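Local coordinates for SusD family protein (Bacteroides uniformis, PDB 7KV1), which probably binds beta-glucans at the cell surface, as a SusD-like glycan-binding protein of a human gut bacterium, at residues F82-A87 with M97-E102; R340-Q345 with P493-Y498; Y406-T411 with L434-T439. All coordinates share one frame; numbering follows the deposited sequence.

Contact 1 (F82-A87 with M97-E102)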
loop_
_atom_site.group_PDB
_atom_site.type_symbol
_atom_site.label_atom_id
_atom_site.label_comp_id
_atom_site.label_asym_id
_atom_site.label_seq_id
_atom_site.Cartn_x
_atom_site.Cartn_y
_atom_site.Cartn_z
ATOM N N PHE A 82 1.760 -12.741 -7.446
ATOM C CA PHE A 82 2.000 -13.804 -6.429
ATOM C C PHE A 82 0.915 -14.866 -6.517
ATOM O O PHE A 82 -0.179 -14.602 -7.004
ATOM C CB PHE A 82 1.974 -13.222 -5.014
ATOM C CG PHE A 82 3.121 -12.285 -4.750
ATOM C CD1 PHE A 82 4.351 -12.787 -4.330
ATOM C CD2 PHE A 82 3.007 -10.927 -5.043
ATOM C CE1 PHE A 82 5.430 -11.941 -4.151
ATOM C CE2 PHE A 82 4.080 -10.082 -4.816
ATOM C CZ PHE A 82 5.294 -10.588 -4.396
ATOM N N TRP A 83 1.189 -16.013 -5.914
ATOM C CA TRP A 83 0.145 -16.963 -5.482
ATOM C C TRP A 83 -0.095 -16.684 -3.994
ATOM O O TRP A 83 0.758 -16.038 -3.348
ATOM C CB TRP A 83 0.581 -18.404 -5.743
ATOM C CG TRP A 83 1.019 -18.720 -7.133
ATOM C CD1 TRP A 83 2.237 -19.196 -7.496
ATOM C CD2 TRP A 83 0.232 -18.631 -8.344
ATOM N NE1 TRP A 83 2.263 -19.428 -8.838
ATOM C CE2 TRP A 83 1.066 -19.069 -9.401
ATOM C CE3 TRP A 83 -1.064 -18.190 -8.647
ATOM C CZ2 TRP A 83 0.654 -19.089 -10.733
ATOM C CZ3 TRP A 83 -1.487 -18.226 -9.961
ATOM C CH2 TRP A 83 -0.640 -18.677 -10.987
ATOM N N VAL A 84 -1.222 -17.120 -3.471
ATOM C CA VAL A 84 -1.541 -16.933 -2.036
ATOM C C VAL A 84 -0.644 -17.865 -1.205
ATOM O O VAL A 84 -0.087 -17.382 -0.206
ATOM C CB VAL A 84 -3.033 -17.150 -1.768
ATOM C CG1 VAL A 84 -3.331 -17.172 -0.275
ATOM C CG2 VAL A 84 -3.822 -16.043 -2.444
ATOM N N GLY A 85 -0.537 -19.134 -1.586
ATOM C CA GLY A 85 0.293 -20.113 -0.859
ATOM C C GLY A 85 -0.343 -20.559 0.452
ATOM O O GLY A 85 -1.589 -20.745 0.500
ATOM N N GLY A 86 0.464 -20.697 1.498
ATOM C CA GLY A 86 0.052 -21.341 2.762
ATOM C C GLY A 86 0.096 -22.850 2.656
ATOM O O GLY A 86 0.587 -23.371 1.618
ATOM N N ALA A 87 -0.384 -23.549 3.687
ATOM C CA ALA A 87 -0.289 -25.025 3.787
ATOM C C ALA A 87 -1.126 -25.648 2.670
ATOM O O ALA A 87 -0.627 -26.554 2.023
ATOM C CB ALA A 87 -0.735 -25.505 5.153
ATOM N N MET A 97 -9.917 -17.134 -1.460
ATOM C CA MET A 97 -11.222 -16.812 -2.100
ATOM C C MET A 97 -11.185 -15.397 -2.744
ATOM O O MET A 97 -11.754 -15.243 -3.810
ATOM C CB MET A 97 -12.352 -16.974 -1.086
ATOM C CG MET A 97 -12.586 -18.459 -0.771
ATOM S SD MET A 97 -13.807 -18.754 0.500
ATOM C CE MET A 97 -15.296 -18.459 -0.445
ATOM N N LEU A 98 -10.544 -14.422 -2.120
ATOM C CA LEU A 98 -10.342 -13.058 -2.672
ATOM C C LEU A 98 -9.535 -13.181 -3.956
ATOM O O LEU A 98 -9.886 -12.542 -4.954
ATOM C CB LEU A 98 -9.625 -12.198 -1.622
ATOM C CG LEU A 98 -10.537 -11.756 -0.473
ATOM C CD1 LEU A 98 -9.747 -11.415 0.769
ATOM C CD2 LEU A 98 -11.410 -10.582 -0.909
ATOM N N PHE A 99 -8.484 -13.988 -3.925
ATOM C CA PHE A 99 -7.566 -14.209 -5.059
ATOM C C PHE A 99 -8.357 -14.689 -6.273
ATOM O O PHE A 99 -8.035 -14.286 -7.410
ATOM C CB PHE A 99 -6.457 -15.181 -4.663
ATOM C CG PHE A 99 -5.756 -15.826 -5.830
ATOM C CD1 PHE A 99 -6.285 -16.970 -6.397
ATOM C CD2 PHE A 99 -4.605 -15.293 -6.368
ATOM C CE1 PHE A 99 -5.660 -17.581 -7.460
ATOM C CE2 PHE A 99 -3.994 -15.890 -7.463
ATOM C CZ PHE A 99 -4.516 -17.037 -7.988
ATOM N N ASN A 100 -9.372 -15.507 -6.041
ATOM C CA ASN A 100 -10.185 -16.104 -7.124
ATOM C C ASN A 100 -11.515 -15.369 -7.341
ATOM O O ASN A 100 -12.376 -15.950 -8.043
ATOM C CB ASN A 100 -10.407 -17.576 -6.839
ATOM C CG ASN A 100 -10.696 -18.332 -8.113
ATOM O OD1 ASN A 100 -10.266 -17.919 -9.197
ATOM N ND2 ASN A 100 -11.506 -19.359 -7.976
ATOM N N TYR A 101 -11.714 -14.186 -6.737
ATOM C CA TYR A 101 -12.935 -13.341 -6.952
ATOM C C TYR A 101 -14.181 -14.095 -6.525
ATOM O O TYR A 101 -15.249 -13.925 -7.156
ATOM C CB TYR A 101 -13.023 -12.867 -8.407
ATOM C CG TYR A 101 -11.688 -12.347 -8.875
ATOM C CD1 TYR A 101 -10.968 -11.432 -8.115
ATOM C CD2 TYR A 101 -11.081 -12.867 -9.994
ATOM C CE1 TYR A 101 -9.715 -10.994 -8.497
ATOM C CE2 TYR A 101 -9.829 -12.433 -10.387
ATOM C CZ TYR A 101 -9.141 -11.492 -9.644
ATOM O OH TYR A 101 -7.868 -11.161 -10.037
ATOM N N GLU A 102 -14.052 -14.836 -5.421
ATOM C CA GLU A 102 -15.118 -15.698 -4.852
ATOM C C GLU A 102 -15.231 -15.439 -3.357
ATOM O O GLU A 102 -15.758 -16.321 -2.666
ATOM C CB GLU A 102 -14.810 -17.180 -5.026
ATOM C CG GLU A 102 -14.903 -17.650 -6.426
ATOM C CD GLU A 102 -14.749 -19.160 -6.513
ATOM O OE1 GLU A 102 -14.162 -19.734 -5.558
ATOM O OE2 GLU A 102 -15.201 -19.743 -7.562
#

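Contact 2 (R340-Q345 with P493-Y498)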
loop_
_atom_site.group_PDB
_atom_site.type_symbol
_atom_site.label_atom_id
_atom_site.label_comp_id
_atom_site.label_asym_id
_atom_site.label_seq_id
_atom_site.Cartn_x
_atom_site.Cartn_y
_atom_site.Cartn_z
ATOM N N ARG A 340 5.225 -15.675 -8.436
ATOM C CA ARG A 340 4.970 -16.389 -9.719
ATOM C C ARG A 340 6.236 -16.366 -10.566
ATOM O O ARG A 340 6.967 -15.348 -10.536
ATOM C CB ARG A 340 3.794 -15.816 -10.506
ATOM C CG ARG A 340 2.501 -15.942 -9.728
ATOM C CD ARG A 340 1.356 -15.043 -10.176
ATOM N NE ARG A 340 0.776 -15.444 -11.428
ATOM C CZ ARG A 340 -0.525 -15.329 -11.731
ATOM N NH1 ARG A 340 -1.415 -14.909 -10.838
ATOM N NH2 ARG A 340 -0.934 -15.737 -12.910
ATOM N N LEU A 341 6.459 -17.445 -11.310
ATOM C CA LEU A 341 7.599 -17.546 -12.257
ATOM C C LEU A 341 7.496 -16.426 -13.295
ATOM O O LEU A 341 8.521 -15.857 -13.697
ATOM C CB LEU A 341 7.586 -18.929 -12.932
ATOM C CG LEU A 341 8.717 -19.192 -13.939
ATOM C CD1 LEU A 341 10.096 -18.940 -13.326
ATOM C CD2 LEU A 341 8.630 -20.622 -14.480
ATOM N N GLU A 342 6.293 -16.135 -13.743
ATOM C CA GLU A 342 6.003 -15.063 -14.721
ATOM C C GLU A 342 6.512 -13.730 -14.153
ATOM O O GLU A 342 7.045 -12.910 -14.898
ATOM C CB GLU A 342 4.498 -15.121 -15.031
ATOM C CG GLU A 342 3.991 -16.500 -15.523
ATOM C CD GLU A 342 3.882 -17.748 -14.611
ATOM O OE1 GLU A 342 3.503 -17.653 -13.425
ATOM O OE2 GLU A 342 4.133 -18.873 -15.122
ATOM N N THR A 343 6.424 -13.505 -12.852
ATOM C CA THR A 343 6.934 -12.255 -12.228
ATOM C C THR A 343 8.468 -12.199 -12.297
ATOM O O THR A 343 9.047 -11.090 -12.505
ATOM C CB THR A 343 6.415 -12.119 -10.796
ATOM O OG1 THR A 343 5.019 -12.389 -10.861
ATOM C CG2 THR A 343 6.686 -10.764 -10.191
ATOM N N TYR A 344 9.138 -13.318 -12.037
ATOM C CA TYR A 344 10.606 -13.379 -12.199
ATOM C C TYR A 344 10.920 -13.117 -13.676
ATOM O O TYR A 344 11.792 -12.278 -13.995
ATOM C CB TYR A 344 11.147 -14.705 -11.667
ATOM C CG TYR A 344 12.614 -14.893 -11.931
ATOM C CD1 TYR A 344 13.575 -14.356 -11.090
ATOM C CD2 TYR A 344 13.036 -15.572 -13.063
ATOM C CE1 TYR A 344 14.931 -14.503 -11.355
ATOM C CE2 TYR A 344 14.385 -15.743 -13.339
ATOM C CZ TYR A 344 15.329 -15.198 -12.485
ATOM O OH TYR A 344 16.646 -15.322 -12.793
ATOM N N GLN A 345 10.234 -13.799 -14.584
ATOM C CA GLN A 345 10.598 -13.783 -16.041
ATOM C C GLN A 345 10.285 -12.440 -16.725
ATOM O O GLN A 345 10.865 -12.183 -17.789
ATOM C CB GLN A 345 9.888 -14.921 -16.781
ATOM C CG GLN A 345 10.342 -16.286 -16.311
ATOM C CD GLN A 345 9.573 -17.406 -16.968
ATOM O OE1 GLN A 345 8.410 -17.273 -17.342
ATOM N NE2 GLN A 345 10.231 -18.539 -17.085
ATOM N N PRO A 493 -7.840 -16.562 -15.741
ATOM C CA PRO A 493 -7.370 -17.887 -15.328
ATOM C C PRO A 493 -5.933 -18.175 -15.787
ATOM O O PRO A 493 -5.542 -17.714 -16.836
ATOM C CB PRO A 493 -8.413 -18.846 -15.959
ATOM C CG PRO A 493 -9.668 -17.993 -16.055
ATOM C CD PRO A 493 -9.143 -16.612 -16.423
ATOM N N ASP A 494 -5.163 -18.881 -14.948
ATOM C CA ASP A 494 -3.777 -19.329 -15.252
ATOM C C ASP A 494 -3.773 -20.807 -15.661
ATOM O O ASP A 494 -4.783 -21.509 -15.419
ATOM C CB ASP A 494 -2.868 -19.123 -14.041
ATOM C CG ASP A 494 -3.455 -19.753 -12.797
ATOM O OD1 ASP A 494 -3.394 -20.993 -12.732
ATOM O OD2 ASP A 494 -4.028 -19.005 -11.947
ATOM N N GLU A 495 -2.646 -21.252 -16.232
ATOM C CA GLU A 495 -2.436 -22.625 -16.764
ATOM C C GLU A 495 -2.376 -23.662 -15.643
ATOM O O GLU A 495 -2.377 -24.846 -15.975
ATOM C CB GLU A 495 -1.134 -22.729 -17.558
ATOM C CG GLU A 495 0.114 -22.440 -16.748
ATOM C CD GLU A 495 1.379 -22.579 -17.571
ATOM O OE1 GLU A 495 1.613 -23.683 -18.095
ATOM O OE2 GLU A 495 2.105 -21.590 -17.702
ATOM N N TYR A 496 -2.317 -23.259 -14.372
ATOM C CA TYR A 496 -2.140 -24.191 -13.230
ATOM C C TYR A 496 -3.492 -24.479 -12.582
ATOM O O TYR A 496 -3.492 -25.275 -11.650
ATOM C CB TYR A 496 -1.125 -23.648 -12.214
ATOM C CG TYR A 496 0.247 -23.310 -12.745
ATOM C CD1 TYR A 496 1.169 -24.297 -13.098
ATOM C CD2 TYR A 496 0.630 -21.988 -12.900
ATOM C CE1 TYR A 496 2.428 -23.971 -13.597
ATOM C CE2 TYR A 496 1.868 -21.650 -13.416
ATOM C CZ TYR A 496 2.774 -22.639 -13.753
ATOM O OH TYR A 496 3.991 -22.242 -14.237
ATOM N N GLY A 497 -4.598 -23.830 -12.979
ATOM C CA GLY A 497 -5.922 -24.083 -12.359
ATOM C C GLY A 497 -6.148 -23.373 -11.025
ATOM O O GLY A 497 -7.107 -23.724 -10.304
ATOM N N TYR A 498 -5.311 -22.399 -10.682
ATOM C CA TYR A 498 -5.358 -21.689 -9.378
ATOM C C TYR A 498 -6.443 -20.612 -9.436
ATOM O O TYR A 498 -7.493 -20.730 -8.812
ATOM C CB TYR A 498 -3.975 -21.129 -9.028
ATOM C CG TYR A 498 -2.876 -22.145 -8.773
ATOM C CD1 TYR A 498 -3.129 -23.431 -8.316
ATOM C CD2 TYR A 498 -1.569 -21.809 -9.042
ATOM C CE1 TYR A 498 -2.092 -24.331 -8.078
ATOM C CE2 TYR A 498 -0.522 -22.690 -8.833
ATOM C CZ TYR A 498 -0.784 -23.957 -8.344
ATOM O OH TYR A 498 0.285 -24.784 -8.134
HETATM O O HOH W 1 -3.749 -16.092 -12.317
#

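Contact 3 (Y406-T411 with L434-T439). With NCO (cobalt hexammine(III)), chain C.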
loop_
_atom_site.group_PDB
_atom_site.type_symbol
_atom_site.label_atom_id
_atom_site.label_comp_id
_atom_site.label_asym_id
_atom_site.label_seq_id
_atom_site.Cartn_x
_atom_site.Cartn_y
_atom_site.Cartn_z
ATOM N N TYR A 406 5.299 4.862 0.659
ATOM C CA TYR A 406 5.455 5.830 -0.452
ATOM C C TYR A 406 6.941 6.052 -0.689
ATOM O O TYR A 406 7.603 6.447 0.252
ATOM C CB TYR A 406 4.773 7.162 -0.136
ATOM C CG TYR A 406 3.274 7.078 -0.178
ATOM C CD1 TYR A 406 2.640 6.502 -1.271
ATOM C CD2 TYR A 406 2.500 7.521 0.881
ATOM C CE1 TYR A 406 1.259 6.368 -1.300
ATOM C CE2 TYR A 406 1.118 7.416 0.848
ATOM C CZ TYR A 406 0.493 6.823 -0.243
ATOM O OH TYR A 406 -0.861 6.656 -0.277
ATOM N N ARG A 407 7.409 5.811 -1.911
ATOM C CA ARG A 407 8.796 6.098 -2.352
ATOM C C ARG A 407 8.778 7.174 -3.450
ATOM O O ARG A 407 7.839 7.236 -4.246
ATOM C CB ARG A 407 9.448 4.830 -2.913
ATOM C CG ARG A 407 9.505 3.698 -1.909
ATOM C CD ARG A 407 10.445 2.639 -2.387
ATOM N NE ARG A 407 9.944 1.690 -3.356
ATOM C CZ ARG A 407 10.355 1.569 -4.622
ATOM N NH1 ARG A 407 11.187 2.444 -5.155
ATOM N NH2 ARG A 407 9.904 0.563 -5.363
ATOM N N TYR A 408 9.851 7.923 -3.563
ATOM C CA TYR A 408 10.000 8.958 -4.609
ATOM C C TYR A 408 9.970 8.327 -6.021
ATOM O O TYR A 408 9.646 9.084 -6.950
ATOM C CB TYR A 408 11.260 9.777 -4.321
ATOM C CG TYR A 408 11.594 10.860 -5.311
ATOM C CD1 TYR A 408 10.856 12.035 -5.378
ATOM C CD2 TYR A 408 12.652 10.709 -6.185
ATOM C CE1 TYR A 408 11.187 13.033 -6.280
ATOM C CE2 TYR A 408 13.013 11.710 -7.074
ATOM C CZ TYR A 408 12.261 12.861 -7.141
ATOM O OH TYR A 408 12.601 13.838 -8.021
ATOM N N ALA A 409 10.263 7.031 -6.206
ATOM C CA ALA A 409 10.054 6.355 -7.516
ATOM C C ALA A 409 8.585 6.520 -7.937
ATOM O O ALA A 409 8.311 6.843 -9.107
ATOM C CB ALA A 409 10.475 4.900 -7.493
ATOM N N GLU A 410 7.661 6.405 -6.980
ATOM C CA GLU A 410 6.217 6.550 -7.243
ATOM C C GLU A 410 5.853 8.016 -7.536
ATOM O O GLU A 410 4.971 8.258 -8.379
ATOM C CB GLU A 410 5.420 5.924 -6.096
ATOM C CG GLU A 410 3.973 5.780 -6.439
ATOM C CD GLU A 410 3.058 5.132 -5.421
ATOM O OE1 GLU A 410 3.499 4.808 -4.291
ATOM O OE2 GLU A 410 1.915 4.861 -5.826
ATOM N N THR A 411 6.504 8.983 -6.888
ATOM C CA THR A 411 6.378 10.423 -7.247
ATOM C C THR A 411 6.675 10.592 -8.744
ATOM O O THR A 411 5.849 11.203 -9.454
ATOM C CB THR A 411 7.279 11.296 -6.366
ATOM O OG1 THR A 411 7.135 10.923 -4.987
ATOM C CG2 THR A 411 6.984 12.762 -6.582
ATOM N N LEU A 434 10.291 9.232 -15.999
ATOM C CA LEU A 434 10.277 7.754 -16.170
ATOM C C LEU A 434 11.713 7.256 -16.379
ATOM O O LEU A 434 12.078 6.232 -15.766
ATOM C CB LEU A 434 9.378 7.332 -17.335
ATOM C CG LEU A 434 9.214 5.813 -17.447
ATOM C CD1 LEU A 434 7.755 5.449 -17.657
ATOM C CD2 LEU A 434 10.065 5.251 -18.562
ATOM N N ASN A 435 12.540 7.980 -17.147
ATOM C CA ASN A 435 13.902 7.487 -17.488
ATOM C C ASN A 435 14.815 7.530 -16.253
ATOM O O ASN A 435 15.743 6.698 -16.198
ATOM C CB ASN A 435 14.501 8.208 -18.697
ATOM C CG ASN A 435 13.916 7.711 -19.999
ATOM O OD1 ASN A 435 13.283 6.656 -20.010
ATOM N ND2 ASN A 435 14.121 8.451 -21.094
ATOM N N GLU A 436 14.580 8.436 -15.304
ATOM C CA GLU A 436 15.336 8.489 -14.012
ATOM C C GLU A 436 15.125 7.168 -13.247
ATOM O O GLU A 436 16.096 6.644 -12.688
ATOM C CB GLU A 436 14.837 9.696 -13.217
ATOM C CG GLU A 436 15.711 10.242 -12.111
ATOM C CD GLU A 436 15.363 11.697 -11.766
ATOM O OE1 GLU A 436 15.063 12.473 -12.752
ATOM O OE2 GLU A 436 15.335 12.081 -10.513
ATOM N N VAL A 437 13.891 6.663 -13.231
ATOM C CA VAL A 437 13.530 5.339 -12.644
ATOM C C VAL A 437 14.195 4.226 -13.464
ATOM O O VAL A 437 14.805 3.351 -12.845
ATOM C CB VAL A 437 12.004 5.153 -12.534
ATOM C CG1 VAL A 437 11.620 3.790 -11.992
ATOM C CG2 VAL A 437 11.355 6.234 -11.678
ATOM N N ARG A 438 14.070 4.216 -14.785
ATOM C CA ARG A 438 14.669 3.141 -15.634
ATOM C C ARG A 438 16.186 3.132 -15.450
ATOM O O ARG A 438 16.746 2.058 -15.244
ATOM C CB ARG A 438 14.315 3.370 -17.095
ATOM C CG ARG A 438 12.855 3.097 -17.406
ATOM C CD ARG A 438 12.548 3.043 -18.885
ATOM N NE ARG A 438 13.260 2.013 -19.620
ATOM C CZ ARG A 438 12.864 0.748 -19.764
ATOM N NH1 ARG A 438 11.767 0.285 -19.165
ATOM N NH2 ARG A 438 13.604 -0.061 -20.500
ATOM N N THR A 439 16.825 4.301 -15.476
ATOM C CA THR A 439 18.303 4.421 -15.346
ATOM C C THR A 439 18.749 3.868 -13.988
ATOM O O THR A 439 19.771 3.171 -13.942
ATOM C CB THR A 439 18.777 5.870 -15.519
ATOM O OG1 THR A 439 18.357 6.235 -16.818
ATOM C CG2 THR A 439 20.282 6.025 -15.453
HETATM CO CO NCO C . 15.885 16.446 -7.260
HETATM N N1 NCO C . 16.660 16.798 -5.442
HETATM N N2 NCO C . 15.004 16.255 -9.040
HETATM N N3 NCO C . 17.687 16.798 -8.204
HETATM N N4 NCO C . 15.426 18.357 -7.391
HETATM N N5 NCO C . 14.080 16.077 -6.382
HETATM N N6 NCO C . 16.363 14.529 -7.163
#

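Contact 1 (F82-A87 with M97-E102)
Val-84 and Phe-99 make the tightest approach between residues 82-87 and 97-102: the CG2 methyl of Val-84 lies 3.6 Å from Phe-99 CB. The same methyl also rests against the near end of the ring, with Val-84 CG2 3.9 Å from Phe-99 CG. The valine runs antiparallel alongside the start of the Phe-99 side chain and covers its root, while the far end of the ring goes to Trp-83. There Phe-99 CZ comes up to the indole edge, in the indole plane, 3.7 Å from Trp-83 CE3 and 3.8 Å from Trp-83 CZ3. Backbone oxygen Phe-82 O completes the set, 4.1 Å from Phe-99 CE2. With CG set anti to the backbone N (chi1 161°), the phenyl group of Phe-99 projects off the last helical turn straight at the loop, and one side chain serves three consecutive loop residues.

A second shell fixes both partners. Arg-340 makes a cation-pi interaction with Trp-83, and Tyr-498 meets the indole edge-to-face; backbone hydrogen bonds to Pro-338 and Met-337 hold Trp-83 and Val-84 in place. For its part, Phe-99 is held by Arg-499, which makes a cation-pi interaction with the ring and hydrogen-bonds to Phe-99 O.

Phe-99 is the last residue of its helix, and the way that helix ends probably helps to set it. Asn-100 is the first residue to leave helical geometry, and Tyr-101 turns the chain with a positive phi (61°). Glu-102 N then bonds to Met-97 O at 2.8 Å, and Tyr-101 N to Leu-98 O at 3.0 Å. This pair of bonds is the signature of a Schellman motif, here ending helix 93-99 just where its phenylalanine is buried against the preceding loop.

Contact 2 (R340-Q345 with P493-Y498)
Two carboxylates draw near each other beside a single tyrosine hydroxyl: Glu-342 OE2 stands 4.3 Å from Glu-495 OE2, a like-charge approach at the protein surface, where solvent probably softens the repulsion. Glu-342 OE2, lying at the edge of the Tyr-496 ring near its plane, accepts a weak hydrogen bond from Tyr-496 OH (3.5 Å). The glutamate comes off helix 341-345, and the tyrosine extends to meet it from the facing loop. Glu-495 CG lies 3.8 Å above the plane of the Tyr-496 ring, over its centre, and probably limits its movement.

The loop itself is a type I beta turn from Asp-494 to Gly-497, reinforced by an Asx turn. Asp-494 CG sits between the backbone N and the carbonyl carbon (chi1 52°), which turns the carboxylate back over its own chain. Asp-494 OD1 takes Tyr-496 N on its anti lone pair at 3.0 Å, and Tyr-498 N on its syn lone pair at 3.1 Å, the latter nearly straight at 163°. The other oxygen, OD2, accepts from Arg-499 N.

Opposite charges across the contact meet through solvent. Water 1 accepts from Arg-340 NH2 at 2.9 Å and lies 2.9 Å from Asp-494 OD2, to which it can donate, although other acceptors compete for its protons. The guanidinium and carboxylate planes are almost perpendicular (88°), and the closest direct approach of the two side chains is Arg-340 NH2 to Asp-494 CB, 4.1 Å.

Contact 3 (Y406-T411 with L434-T439)
Ala-409 and Val-437 bring the two backbones closest, their CA atoms 6.3 Å apart. The first belongs to the opening turn of helix 408-420, which follows strand 403-407 directly with Arg-407 as N-cap; the second lies within helix 429-440. Such close packing of successive helices is consistent with the TPR-like scaffold of SusD proteins. At this point the small alanine lets Val-437 CG2 come within 4.0 Å of Ala-409 O, and the methyls Ala-409 CB and Val-437 CG2 are 4.5 Å apart.

Beyond this packing point, Tyr-408 and Glu-436 approach a bound cobalt hexammine(III), probably a crystallisation reagent rather than a natural ligand. With CG anti to the backbone N (chi1 178°), the Tyr-408 side chain carries its hydroxyl to the complex: ammine N5 donates to Tyr-408 OH at 3.1 Å. Glu-436 OE2 sits at the ring edge, 4.1 Å from Tyr-408 OH, its carboxylate turned 50° from the ring plane. A phenylalanine in place of Tyr-408 removes the hydroxyl and would probably leave ammine N5 without this acceptor, weakening the hold on the complex.

The backbone oxygens of Ile-261, Ser-263 and Phe-266 accept from the same ligand. The complex is thus gripped by oxygen acceptors, one hydroxyl and three backbone carbonyls, while the nearby carboxylate of Glu-436 probably adds a favourable electrostatic term toward the trivalent cation.

In the fold
From the N terminus, contact 1 comes first and closes a short loop, folding the segment before helix 93-99 back on that helix's end. It is complete before contact 2 opens. Contact 2 spans almost 150 residues, joining helix 341-345 to a loop near the C terminus. Nested inside that excursion, contact 3 closes a mostly helical segment of 22 residues, bringing the start of helix 408-420 against helix 429-440. Contacts 1 and 2 touch although far apart in sequence: the indole of Trp-83 packs on Asp-494 and Tyr-496, tying the N-terminal starch-binding-associated region to the SusD family region. Contact 3 stands apart, its centre about 30 Å from that of contact 1 and about 27 Å from that of contact 2.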